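Local coordinates for protein thermospermine synthase (PDB 6BQ5) that probably makes the polyamine thermospermine by transferring an aminopropyl group from decarboxylated S-adenosylmethionine to spermidine, releasing 5'-methylthioadenosine, at residues Q57-L62 and E135-F140; N104-G109 and E173-I178; V129-D134 and N162-E167; L208-I213 and S264-D269. All coordinates share one frame; numbering follows the deposited sequence.

Contact 1. Residues Q57-L62 and E135-F140; sequences QDIALL and EEVVEF. With MTA (5'-deoxy-5'-methylthioadenosine), chain D.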
# COMPACT_ATOMS: atom_id res chain seq x y z
N GLN A 57 -20.83 14.19 11.35
CA GLN A 57 -19.78 13.55 10.57
C GLN A 57 -18.62 14.47 10.15
O GLN A 57 -18.74 15.71 10.11
CB GLN A 57 -20.39 12.83 9.32
CG GLN A 57 -21.08 13.76 8.32
CD GLN A 57 -22.43 13.25 7.82
OE1 GLN A 57 -22.58 12.06 7.47
NE2 GLN A 57 -23.43 14.15 7.78
N ASP A 58 -17.49 13.84 9.88
CA ASP A 58 -16.38 14.49 9.21
C ASP A 58 -16.63 14.46 7.72
O ASP A 58 -17.27 13.51 7.19
CB ASP A 58 -15.07 13.74 9.52
CG ASP A 58 -14.56 13.98 10.91
OD1 ASP A 58 -14.66 15.12 11.41
OD2 ASP A 58 -13.99 13.03 11.51
N ILE A 59 -16.10 15.47 7.05
CA ILE A 59 -16.34 15.73 5.62
C ILE A 59 -15.04 15.98 4.89
O ILE A 59 -14.22 16.74 5.37
CB ILE A 59 -17.18 17.00 5.41
CG1 ILE A 59 -18.52 16.89 6.16
CG2 ILE A 59 -17.47 17.23 3.91
CD1 ILE A 59 -19.29 18.21 6.24
N ALA A 60 -14.86 15.35 3.73
CA ALA A 60 -13.70 15.63 2.91
C ALA A 60 -14.01 15.51 1.44
O ALA A 60 -14.89 14.69 1.04
CB ALA A 60 -12.57 14.68 3.30
N LEU A 61 -13.32 16.32 0.64
CA LEU A 61 -13.39 16.25 -0.80
C LEU A 61 -11.99 15.99 -1.34
O LEU A 61 -11.10 16.82 -1.18
CB LEU A 61 -13.91 17.55 -1.40
CG LEU A 61 -14.23 17.58 -2.89
CD1 LEU A 61 -15.38 16.65 -3.23
CD2 LEU A 61 -14.53 19.00 -3.36
N LEU A 62 -11.80 14.84 -1.96
CA LEU A 62 -10.52 14.45 -2.51
C LEU A 62 -10.54 14.60 -4.02
O LEU A 62 -11.57 14.41 -4.64
CB LEU A 62 -10.26 12.99 -2.19
CG LEU A 62 -10.51 12.60 -0.73
CD1 LEU A 62 -10.19 11.14 -0.56
CD2 LEU A 62 -9.72 13.44 0.21
N GLU A 135 -26.54 20.47 8.02
CA GLU A 135 -26.26 21.70 7.27
C GLU A 135 -24.82 21.83 6.77
O GLU A 135 -24.60 22.38 5.69
CB GLU A 135 -26.60 22.91 8.14
CG GLU A 135 -26.65 24.24 7.44
CD GLU A 135 -27.12 25.30 8.41
OE1 GLU A 135 -28.12 25.98 8.12
OE2 GLU A 135 -26.52 25.41 9.51
N GLU A 136 -23.85 21.34 7.54
CA GLU A 136 -22.46 21.37 7.08
C GLU A 136 -22.25 20.60 5.78
O GLU A 136 -21.49 21.04 4.91
CB GLU A 136 -21.49 20.84 8.15
CG GLU A 136 -21.53 21.65 9.43
CD GLU A 136 -21.21 23.09 9.19
OE1 GLU A 136 -20.19 23.35 8.53
OE2 GLU A 136 -21.97 23.97 9.65
N VAL A 137 -22.93 19.46 5.65
CA VAL A 137 -22.88 18.67 4.38
C VAL A 137 -23.46 19.50 3.26
O VAL A 137 -22.84 19.66 2.20
CB VAL A 137 -23.64 17.35 4.50
CG1 VAL A 137 -23.82 16.70 3.13
CG2 VAL A 137 -22.90 16.41 5.43
N VAL A 138 -24.64 20.09 3.50
CA VAL A 138 -25.31 20.90 2.49
C VAL A 138 -24.39 22.04 2.00
O VAL A 138 -24.22 22.25 0.79
CB VAL A 138 -26.66 21.51 3.01
CG1 VAL A 138 -27.23 22.52 2.02
CG2 VAL A 138 -27.68 20.41 3.33
N GLU A 139 -23.85 22.79 2.95
CA GLU A 139 -23.05 23.97 2.63
C GLU A 139 -21.74 23.59 2.02
O GLU A 139 -21.26 24.26 1.12
CB GLU A 139 -22.81 24.86 3.88
CG GLU A 139 -24.00 25.73 4.26
CD GLU A 139 -24.47 26.61 3.12
OE1 GLU A 139 -23.61 27.08 2.33
OE2 GLU A 139 -25.70 26.80 2.98
N PHE A 140 -21.14 22.52 2.53
CA PHE A 140 -19.91 22.01 1.94
C PHE A 140 -20.12 21.70 0.46
O PHE A 140 -19.32 22.12 -0.38
CB PHE A 140 -19.39 20.80 2.71
CG PHE A 140 -18.05 20.30 2.26
CD1 PHE A 140 -17.95 19.33 1.24
CD2 PHE A 140 -16.87 20.73 2.88
CE1 PHE A 140 -16.72 18.83 0.85
CE2 PHE A 140 -15.63 20.24 2.48
CZ PHE A 140 -15.54 19.26 1.48
CS MTA D . -24.14 9.48 4.07
S5' MTA D . -25.71 9.66 4.80
C5' MTA D . -26.50 10.51 3.48
C4' MTA D . -27.10 11.82 3.98
O4' MTA D . -28.11 11.56 4.95
C2' MTA D . -26.57 12.91 6.08
O2' MTA D . -26.31 14.24 6.52
C3' MTA D . -26.07 12.73 4.66
O3' MTA D . -25.97 13.93 3.91
C1' MTA D . -28.05 12.62 5.92
N9 MTA D . -28.81 12.09 7.05
C8 MTA D . -28.45 11.17 7.95
N7 MTA D . -29.48 10.90 8.80
C5 MTA D . -30.51 11.66 8.40
C6 MTA D . -31.88 11.89 8.87
N6 MTA D . -32.36 11.20 9.93
N1 MTA D . -32.63 12.76 8.17
C2 MTA D . -32.16 13.44 7.11
N3 MTA D . -30.91 13.30 6.63
C4 MTA D . -30.07 12.44 7.26

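Contact 2. Residues N104-G109 and E173-I178; sequences NVFIMG and EKYDVI. With MTA (5'-deoxy-5'-methylthioadenosine), chain D.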
# COMPACT_ATOMS: atom_id res chain seq x y z
N ASN A 104 -44.51 17.30 -7.05
CA ASN A 104 -43.77 17.51 -5.84
C ASN A 104 -43.08 16.20 -5.36
O ASN A 104 -43.54 15.07 -5.55
CB ASN A 104 -44.57 18.22 -4.74
CG ASN A 104 -45.65 17.36 -4.14
OD1 ASN A 104 -46.09 16.39 -4.74
ND2 ASN A 104 -46.11 17.74 -2.93
N VAL A 105 -41.89 16.42 -4.80
CA VAL A 105 -40.96 15.36 -4.34
C VAL A 105 -40.16 15.83 -3.13
O VAL A 105 -39.72 16.97 -3.08
CB VAL A 105 -39.93 14.98 -5.42
CG1 VAL A 105 -39.08 16.18 -5.80
CG2 VAL A 105 -39.01 13.86 -4.93
N PHE A 106 -39.98 14.92 -2.18
CA PHE A 106 -39.29 15.13 -0.90
C PHE A 106 -38.10 14.15 -0.86
O PHE A 106 -38.30 12.96 -1.01
CB PHE A 106 -40.27 14.79 0.24
CG PHE A 106 -39.73 15.04 1.64
CD1 PHE A 106 -38.99 14.08 2.32
CD2 PHE A 106 -39.97 16.25 2.28
CE1 PHE A 106 -38.50 14.33 3.60
CE2 PHE A 106 -39.50 16.48 3.58
CZ PHE A 106 -38.79 15.54 4.24
N ILE A 107 -36.87 14.67 -0.64
CA ILE A 107 -35.66 13.87 -0.56
C ILE A 107 -35.33 13.74 0.94
O ILE A 107 -35.14 14.72 1.62
CB ILE A 107 -34.43 14.52 -1.28
CG1 ILE A 107 -34.71 14.92 -2.73
CG2 ILE A 107 -33.21 13.56 -1.24
CD1 ILE A 107 -33.71 15.90 -3.30
N MET A 108 -35.27 12.50 1.43
CA MET A 108 -34.67 12.21 2.74
C MET A 108 -33.14 12.09 2.57
O MET A 108 -32.60 11.08 2.01
CB MET A 108 -35.24 10.94 3.40
CG MET A 108 -36.77 10.81 3.30
SD MET A 108 -37.45 9.45 4.27
CE MET A 108 -36.65 8.05 3.48
N GLY A 109 -32.45 13.10 3.10
CA GLY A 109 -31.01 13.27 2.94
C GLY A 109 -30.75 14.13 1.72
O GLY A 109 -31.41 15.15 1.51
N GLU A 173 -48.11 18.26 4.55
CA GLU A 173 -47.94 18.17 3.12
C GLU A 173 -47.60 16.75 2.65
O GLU A 173 -46.85 16.01 3.31
CB GLU A 173 -46.88 19.16 2.64
CG GLU A 173 -46.49 18.99 1.19
CD GLU A 173 -45.88 20.23 0.58
OE1 GLU A 173 -45.14 20.96 1.30
OE2 GLU A 173 -46.12 20.47 -0.64
N LYS A 174 -48.19 16.39 1.51
CA LYS A 174 -48.00 15.09 0.87
C LYS A 174 -47.33 15.22 -0.50
O LYS A 174 -47.43 16.28 -1.13
CB LYS A 174 -49.33 14.42 0.65
CG LYS A 174 -50.22 14.24 1.87
CD LYS A 174 -51.58 13.78 1.38
CE LYS A 174 -52.59 13.62 2.49
NZ LYS A 174 -52.50 12.27 3.08
N TYR A 175 -46.66 14.15 -0.94
CA TYR A 175 -45.75 14.22 -2.09
C TYR A 175 -46.11 13.15 -3.10
O TYR A 175 -46.66 12.11 -2.73
CB TYR A 175 -44.31 14.10 -1.66
CG TYR A 175 -43.87 15.27 -0.81
CD1 TYR A 175 -44.01 15.25 0.57
CD2 TYR A 175 -43.33 16.40 -1.40
CE1 TYR A 175 -43.63 16.32 1.34
CE2 TYR A 175 -42.97 17.50 -0.66
CZ TYR A 175 -43.11 17.46 0.72
OH TYR A 175 -42.73 18.54 1.46
N ASP A 176 -45.87 13.45 -4.38
CA ASP A 176 -46.05 12.42 -5.44
C ASP A 176 -44.95 11.36 -5.38
O ASP A 176 -45.20 10.21 -5.64
CB ASP A 176 -46.05 13.05 -6.84
CG ASP A 176 -47.20 13.99 -7.04
OD1 ASP A 176 -48.33 13.60 -6.79
OD2 ASP A 176 -46.94 15.12 -7.46
N VAL A 177 -43.72 11.77 -5.05
CA VAL A 177 -42.60 10.84 -4.89
C VAL A 177 -41.84 11.21 -3.60
O VAL A 177 -41.62 12.37 -3.32
CB VAL A 177 -41.67 10.84 -6.13
CG1 VAL A 177 -40.48 9.92 -5.94
CG2 VAL A 177 -42.43 10.49 -7.40
N ILE A 178 -41.51 10.22 -2.79
CA ILE A 178 -40.51 10.39 -1.72
C ILE A 178 -39.25 9.56 -2.05
O ILE A 178 -39.36 8.43 -2.48
CB ILE A 178 -41.10 10.12 -0.32
CG1 ILE A 178 -42.26 11.08 -0.09
CG2 ILE A 178 -40.04 10.28 0.76
CD1 ILE A 178 -43.03 10.86 1.18
CS MTA D . -24.14 9.48 4.07
S5' MTA D . -25.71 9.66 4.80
C5' MTA D . -26.50 10.51 3.48
C4' MTA D . -27.10 11.82 3.98
O4' MTA D . -28.11 11.56 4.95
C2' MTA D . -26.57 12.91 6.08
O2' MTA D . -26.31 14.24 6.52
C3' MTA D . -26.07 12.73 4.66
O3' MTA D . -25.97 13.93 3.91
C1' MTA D . -28.05 12.62 5.92
N9 MTA D . -28.81 12.09 7.05
C8 MTA D . -28.45 11.17 7.95
N7 MTA D . -29.48 10.90 8.80
C5 MTA D . -30.51 11.66 8.40
C6 MTA D . -31.88 11.89 8.87
N6 MTA D . -32.36 11.20 9.93
N1 MTA D . -32.63 12.76 8.17
C2 MTA D . -32.16 13.44 7.11
N3 MTA D . -30.91 13.30 6.63
C4 MTA D . -30.07 12.44 7.26

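Contact 3. Residues V129-D134 and N162-E167; sequences VMCDID and NDAKAE. With MTA (5'-deoxy-5'-methylthioadenosine), chain D.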
# COMPACT_ATOMS: atom_id res chain seq x y z
N VAL A 129 -38.21 19.24 -2.22
CA VAL A 129 -37.76 19.48 -0.84
C VAL A 129 -36.54 18.57 -0.56
O VAL A 129 -36.69 17.34 -0.62
CB VAL A 129 -38.90 19.19 0.18
CG1 VAL A 129 -38.41 19.31 1.63
CG2 VAL A 129 -40.07 20.14 -0.08
N MET A 130 -35.36 19.15 -0.28
CA MET A 130 -34.19 18.36 0.20
C MET A 130 -34.12 18.57 1.70
O MET A 130 -33.83 19.67 2.14
CB MET A 130 -32.88 18.82 -0.45
CG MET A 130 -31.56 18.30 0.15
SD MET A 130 -30.21 19.45 -0.18
CE MET A 130 -30.20 19.31 -1.96
N CYS A 131 -34.46 17.53 2.46
CA CYS A 131 -34.39 17.52 3.90
C CYS A 131 -33.20 16.69 4.39
O CYS A 131 -33.29 15.45 4.49
CB CYS A 131 -35.68 16.96 4.48
SG CYS A 131 -35.77 17.03 6.28
N ASP A 132 -32.08 17.37 4.65
CA ASP A 132 -30.86 16.74 5.21
C ASP A 132 -30.63 17.23 6.64
O ASP A 132 -30.76 18.41 6.92
CB ASP A 132 -29.64 17.09 4.36
CG ASP A 132 -28.48 16.13 4.58
OD1 ASP A 132 -27.93 16.09 5.72
OD2 ASP A 132 -28.15 15.39 3.62
N ILE A 133 -30.28 16.31 7.52
CA ILE A 133 -30.04 16.61 8.93
C ILE A 133 -28.80 17.46 9.17
O ILE A 133 -28.71 18.14 10.16
CB ILE A 133 -29.98 15.31 9.76
CG1 ILE A 133 -30.28 15.57 11.23
CG2 ILE A 133 -28.67 14.57 9.56
CD1 ILE A 133 -30.48 14.28 11.99
N ASP A 134 -27.84 17.43 8.25
CA ASP A 134 -26.54 18.08 8.47
C ASP A 134 -26.31 19.26 7.52
O ASP A 134 -25.85 19.11 6.41
CB ASP A 134 -25.45 17.02 8.35
CG ASP A 134 -24.08 17.51 8.78
OD1 ASP A 134 -23.96 18.71 9.08
OD2 ASP A 134 -23.15 16.69 8.82
N ASN A 162 -33.17 19.31 8.71
CA ASN A 162 -33.85 18.57 9.77
C ASN A 162 -33.67 17.05 9.66
O ASN A 162 -33.24 16.55 8.62
CB ASN A 162 -35.35 18.91 9.73
CG ASN A 162 -36.06 18.59 11.02
OD1 ASN A 162 -35.47 18.15 12.02
ND2 ASN A 162 -37.35 18.79 11.00
N ASP A 163 -33.98 16.33 10.73
CA ASP A 163 -34.22 14.89 10.62
C ASP A 163 -35.48 14.69 9.71
O ASP A 163 -36.54 15.26 9.95
CB ASP A 163 -34.36 14.26 12.03
CG ASP A 163 -35.02 12.90 12.00
OD1 ASP A 163 -34.75 12.14 11.07
OD2 ASP A 163 -35.89 12.64 12.85
N ALA A 164 -35.34 13.89 8.64
CA ALA A 164 -36.43 13.72 7.68
C ALA A 164 -37.66 13.04 8.30
O ALA A 164 -38.77 13.24 7.83
CB ALA A 164 -35.97 12.94 6.45
N LYS A 165 -37.45 12.22 9.33
CA LYS A 165 -38.55 11.56 10.03
C LYS A 165 -39.35 12.63 10.81
O LYS A 165 -40.56 12.75 10.59
CB LYS A 165 -38.01 10.47 10.97
CG LYS A 165 -39.05 9.76 11.83
CD LYS A 165 -38.40 8.66 12.69
CE LYS A 165 -39.44 7.70 13.26
NZ LYS A 165 -40.53 8.43 13.98
N ALA A 166 -38.69 13.38 11.67
CA ALA A 166 -39.36 14.49 12.38
C ALA A 166 -40.04 15.43 11.39
O ALA A 166 -41.22 15.72 11.54
CB ALA A 166 -38.38 15.28 13.25
N GLU A 167 -39.30 15.86 10.37
CA GLU A 167 -39.83 16.79 9.36
C GLU A 167 -41.10 16.27 8.67
O GLU A 167 -42.01 17.05 8.43
CB GLU A 167 -38.77 17.08 8.29
CG GLU A 167 -39.18 18.10 7.23
CD GLU A 167 -39.37 19.51 7.79
OE1 GLU A 167 -38.73 19.86 8.80
OE2 GLU A 167 -40.15 20.26 7.19
CS MTA D . -24.14 9.48 4.07
S5' MTA D . -25.71 9.66 4.80
C5' MTA D . -26.50 10.51 3.48
C4' MTA D . -27.10 11.82 3.98
O4' MTA D . -28.11 11.56 4.95
C2' MTA D . -26.57 12.91 6.08
O2' MTA D . -26.31 14.24 6.52
C3' MTA D . -26.07 12.73 4.66
O3' MTA D . -25.97 13.93 3.91
C1' MTA D . -28.05 12.62 5.92
N9 MTA D . -28.81 12.09 7.05
C8 MTA D . -28.45 11.17 7.95
N7 MTA D . -29.48 10.90 8.80
C5 MTA D . -30.51 11.66 8.40
C6 MTA D . -31.88 11.89 8.87
N6 MTA D . -32.36 11.20 9.93
N1 MTA D . -32.63 12.76 8.17
C2 MTA D . -32.16 13.44 7.11
N3 MTA D . -30.91 13.30 6.63
C4 MTA D . -30.07 12.44 7.26

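Contact 4. Residues L208-I213 and S264-D269; sequences LKKGGI and SDSPLD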
# COMPACT_ATOMS: atom_id res chain seq x y z
N LEU A 208 -47.57 10.30 1.26
CA LEU A 208 -47.68 10.09 -0.18
C LEU A 208 -49.09 10.43 -0.67
O LEU A 208 -50.07 9.93 -0.12
CB LEU A 208 -47.42 8.64 -0.55
CG LEU A 208 -45.99 8.12 -0.41
CD1 LEU A 208 -46.00 6.61 -0.55
CD2 LEU A 208 -45.08 8.76 -1.45
N LYS A 209 -49.17 11.26 -1.71
CA LYS A 209 -50.42 11.50 -2.40
C LYS A 209 -50.90 10.18 -3.00
O LYS A 209 -50.15 9.19 -3.10
CB LYS A 209 -50.27 12.56 -3.51
CG LYS A 209 -49.91 13.98 -3.04
CD LYS A 209 -50.18 14.99 -4.16
CE LYS A 209 -49.48 16.33 -4.00
NZ LYS A 209 -49.02 16.84 -5.34
N LYS A 210 -52.17 10.16 -3.39
CA LYS A 210 -52.74 9.01 -4.05
C LYS A 210 -51.91 8.80 -5.33
O LYS A 210 -51.52 9.74 -6.00
CB LYS A 210 -54.25 9.26 -4.31
CG LYS A 210 -54.88 8.52 -5.48
CD LYS A 210 -55.02 7.04 -5.24
CE LYS A 210 -55.47 6.31 -6.50
NZ LYS A 210 -55.29 4.84 -6.32
N GLY A 211 -51.61 7.55 -5.65
CA GLY A 211 -50.72 7.25 -6.78
C GLY A 211 -49.24 7.52 -6.50
O GLY A 211 -48.41 7.54 -7.45
N GLY A 212 -48.92 7.69 -5.21
CA GLY A 212 -47.58 8.14 -4.77
C GLY A 212 -46.59 7.01 -4.96
O GLY A 212 -47.00 5.84 -4.94
N ILE A 213 -45.33 7.35 -5.19
CA ILE A 213 -44.23 6.35 -5.32
C ILE A 213 -43.11 6.70 -4.32
O ILE A 213 -42.62 7.85 -4.26
CB ILE A 213 -43.69 6.26 -6.78
CG1 ILE A 213 -44.81 5.83 -7.78
CG2 ILE A 213 -42.50 5.30 -6.84
CD1 ILE A 213 -44.45 5.91 -9.25
N SER A 264 -45.00 1.27 -4.07
CA SER A 264 -46.21 2.06 -4.36
C SER A 264 -47.44 1.18 -4.17
O SER A 264 -47.35 -0.04 -4.20
CB SER A 264 -46.14 2.58 -5.78
OG SER A 264 -47.28 3.29 -6.22
N ASP A 265 -48.59 1.79 -3.95
CA ASP A 265 -49.86 1.03 -3.93
C ASP A 265 -50.50 0.99 -5.30
O ASP A 265 -51.55 0.40 -5.44
CB ASP A 265 -50.81 1.55 -2.84
CG ASP A 265 -50.40 1.09 -1.44
OD1 ASP A 265 -49.74 0.03 -1.30
OD2 ASP A 265 -50.72 1.80 -0.48
N SER A 266 -49.88 1.60 -6.31
CA SER A 266 -50.25 1.33 -7.69
C SER A 266 -49.13 0.55 -8.41
O SER A 266 -47.95 0.64 -8.03
CB SER A 266 -50.59 2.61 -8.43
OG SER A 266 -51.78 3.22 -7.93
N PRO A 267 -49.48 -0.23 -9.43
CA PRO A 267 -48.43 -0.98 -10.09
C PRO A 267 -47.30 -0.12 -10.72
O PRO A 267 -47.50 1.06 -11.08
CB PRO A 267 -49.18 -1.77 -11.16
CG PRO A 267 -50.57 -1.89 -10.66
CD PRO A 267 -50.83 -0.62 -9.91
N LEU A 268 -46.14 -0.75 -10.85
CA LEU A 268 -44.91 -0.12 -11.34
C LEU A 268 -44.44 -1.00 -12.50
O LEU A 268 -43.54 -1.85 -12.33
CB LEU A 268 -43.85 -0.13 -10.22
CG LEU A 268 -44.21 0.76 -9.03
CD1 LEU A 268 -43.53 0.31 -7.77
CD2 LEU A 268 -43.78 2.19 -9.35
N ASP A 269 -45.08 -0.82 -13.65
CA ASP A 269 -44.94 -1.77 -14.76
C ASP A 269 -45.07 -1.06 -16.07
O ASP A 269 -46.19 -0.79 -16.54
CB ASP A 269 -46.05 -2.79 -14.58
CG ASP A 269 -46.10 -3.88 -15.65
OD1 ASP A 269 -45.17 -4.01 -16.47
OD2 ASP A 269 -47.07 -4.67 -15.64
O HOH W 1 -48.97 4.66 -3.60

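Contact 1. Residues Q57-L62 and E135-F140
The ribose end of the methylthioadenosine pocket lies where the N-terminal antiparallel sheet meets the Rossmann-like domain, and here Gln57, just before strand 58-64, and Ile59 in it face Val137 and Phe140 of helix 135-144. Helix and strand run nearly the same way, their axes 13° apart, and away from the nucleoside the side chains that meet are mostly apolar. The Ile59 branch methyl CG2 sits over the middle of the Phe140 ring, 3.3 Å from its centroid and almost on the ring normal, a clear CH-pi contact. Phe140 reaches that methyl because its CG stands anti to the backbone N (chi1 -174°), which sends the ring across to the sheet. Leu61 CB comes in at the ring edge, 3.7 Å from Phe140 CZ. The other arm of Ile59 ends at CD1, which rests on the first turn of the helix, 3.9 Å from Glu136 CB. Closer to the ligand, the Gln57 amide crosses Val137 at about a right angle, NE2 lying 3.3 Å from Val137 CG2. That same NE2 donates to O2' of methylthioadenosine at 3.1 Å and also bonds Asp134, so two acceptors fix the turn of the amide. Val137 CG1 makes a van der Waals contact with the ribose, 3.6 Å from O3'. A residue of the N-terminal domain thus reaches a ribose held by the Rossmann-like fold, consistent with the spermidine/spermine synthase family.

Contact 2. Residues N104-G109 and E173-I178
Phe106 and Tyr175 form the apolar centre: Phe106 CB stands over the tyrosine ring, 3.6 Å from its centroid and close to the normal, a CH-pi contact. The two rings meet obliquely, planes 53° apart, and Phe106 CD2 comes 3.7 Å from Tyr175 CZ. On the same face of the sheet Phe106 CB also packs against Ile178 CG1, and Met108 CG lies 4.2 Å from Ile178 CG2; side chains of helix 164-169 also pack on Phe106. Val105 and Val177 share the other face. Between the faces the parallel strands are joined by Phe106 N to Val177 O at 3.2 Å, in the carbonyl plane, with Val177 N giving a weak bond to Asn104 O. Outward, Asn104 fastens the strand ends. In the conformer described, one of two modelled, its CG lies between the backbone N and the carbonyl carbon (chi1 70°), which turns the amide along the opposing backbone: ND2 donates to Lys174 O at 2.7 Å, while OD1 takes Asp176 N at 3.0 Å from above its carbonyl plane. The Asp176 carboxylate answers, OD2 accepting Asn104 N at 3.3 Å and also Lys103 N. In this conformer Asn104 OD1 and Asp176 OD2 are neighbouring acceptors, and Lys209 NZ, hydrogen-bonded to that OD1, probably eases their mutual repulsion.

Contact 3. Residues V129-D134 and N162-E167
This contact joins the end of a strand to the start of a helix, at the C-terminal ends of the parallel strands of the mixed sheet: Cys131 and Ile133, at the end of strand 127-132, meet the turn that leads from Asn162 into helix 164-169. Cys131 SG, anti to its own N (chi1 -175°), lies against both that turn and the first turn of the helix, 3.5 Å from Asn162 O and 3.6 Å from Glu167 CB. Ile133 CD1 rests on Asp163 CB, while its CG2 touches the adenine, 3.4 Å from C4. The backbone link is one weak bond, Asn162 N to Asp132 O. Such a strand-end acidic residue holding both ribose hydroxyls is a hallmark of Rossmann-like nucleoside sites: Asp132 OD1 accepts O2' and OD2 accepts O3', each at 2.6 Å. Its OD1 also takes Asp134 N in an Asx turn, using the anti lone pair, and OD2 takes Gly111 N, which helps fix the rotation of the carboxylate. An asparagine at Asp132 would probably leave one ribose hydroxyl facing an amide nitrogen and deprive it of an acceptor. At the other end of the nucleoside, N6 donates to Asp163 OD1 at 2.8 Å, and Ala164 N gives its hydrogen almost straight to N1 (170°). Asp163 is also the N-cap, its OD2 accepting Ala166 N from above the carboxylate plane.

Contact 4. Residues L208-I213 and S264-D269
Ser264 reaches across to Gly212 and Ile213 with the whole of its short side chain. Its CB lies 3.5 Å from Gly212 O and 4.0 Å from Ile213 CG1. The next atom, OG, stands anti to the backbone N (chi1 177°) and gives its hydrogen to Gly212 O at 2.9 Å, tilted 25° from the carbonyl plane. That leaves the oxygen to accept Ser266 N at 3.1 Å, an ST turn that starts the loop after strand 256-264. Gly212 O has a second donor, a water 2.7 Å away that in turn accepts from Asp265 N, bridging the two segments. Here the Rossmann-like sheet passes from parallel to antiparallel: strand 212-220 runs beside 256-264, and a type II turn from Lys209 to Gly212 leads into it, with Gly211 at the positive phi that suits glycine. An alanine in place of Ser264 would probably leave Gly212 O with the water but no hydroxyl donor, and the amide of Ser266 without its acceptor. Further along, Ile213 and Leu268 lie alongside each other, pointing opposite ways, CD1 of Ile213 meeting CD2 of Leu268 at 3.8 Å, next to His98 of helix 84-98.

Contact 2 is the buried one, while contacts 1, 3 and 4 are partly buried. Contacts 2, 3 and 4 all reach the seven-stranded sheet: strands 104-107 and 127-132 are neighbours joining contacts 2 and 3, and strands 175-181 and 212-220 do the same for contacts 2 and 4. Contact 1 instead brings in the N-terminal sheet, yet it meets contact 3 through Gln57 and Asp134 and helps hold the same nucleoside. Chemistry follows place: contact 1 is mainly apolar between its segments, contact 2 joins an aromatic centre to a hydrogen-bonded strand pair and a polar edge, in contact 3 carboxylates serve the nucleoside while sulfur and aliphatic packing join the segments, and contact 4, away from the annotated sites, relies on a serine and a water.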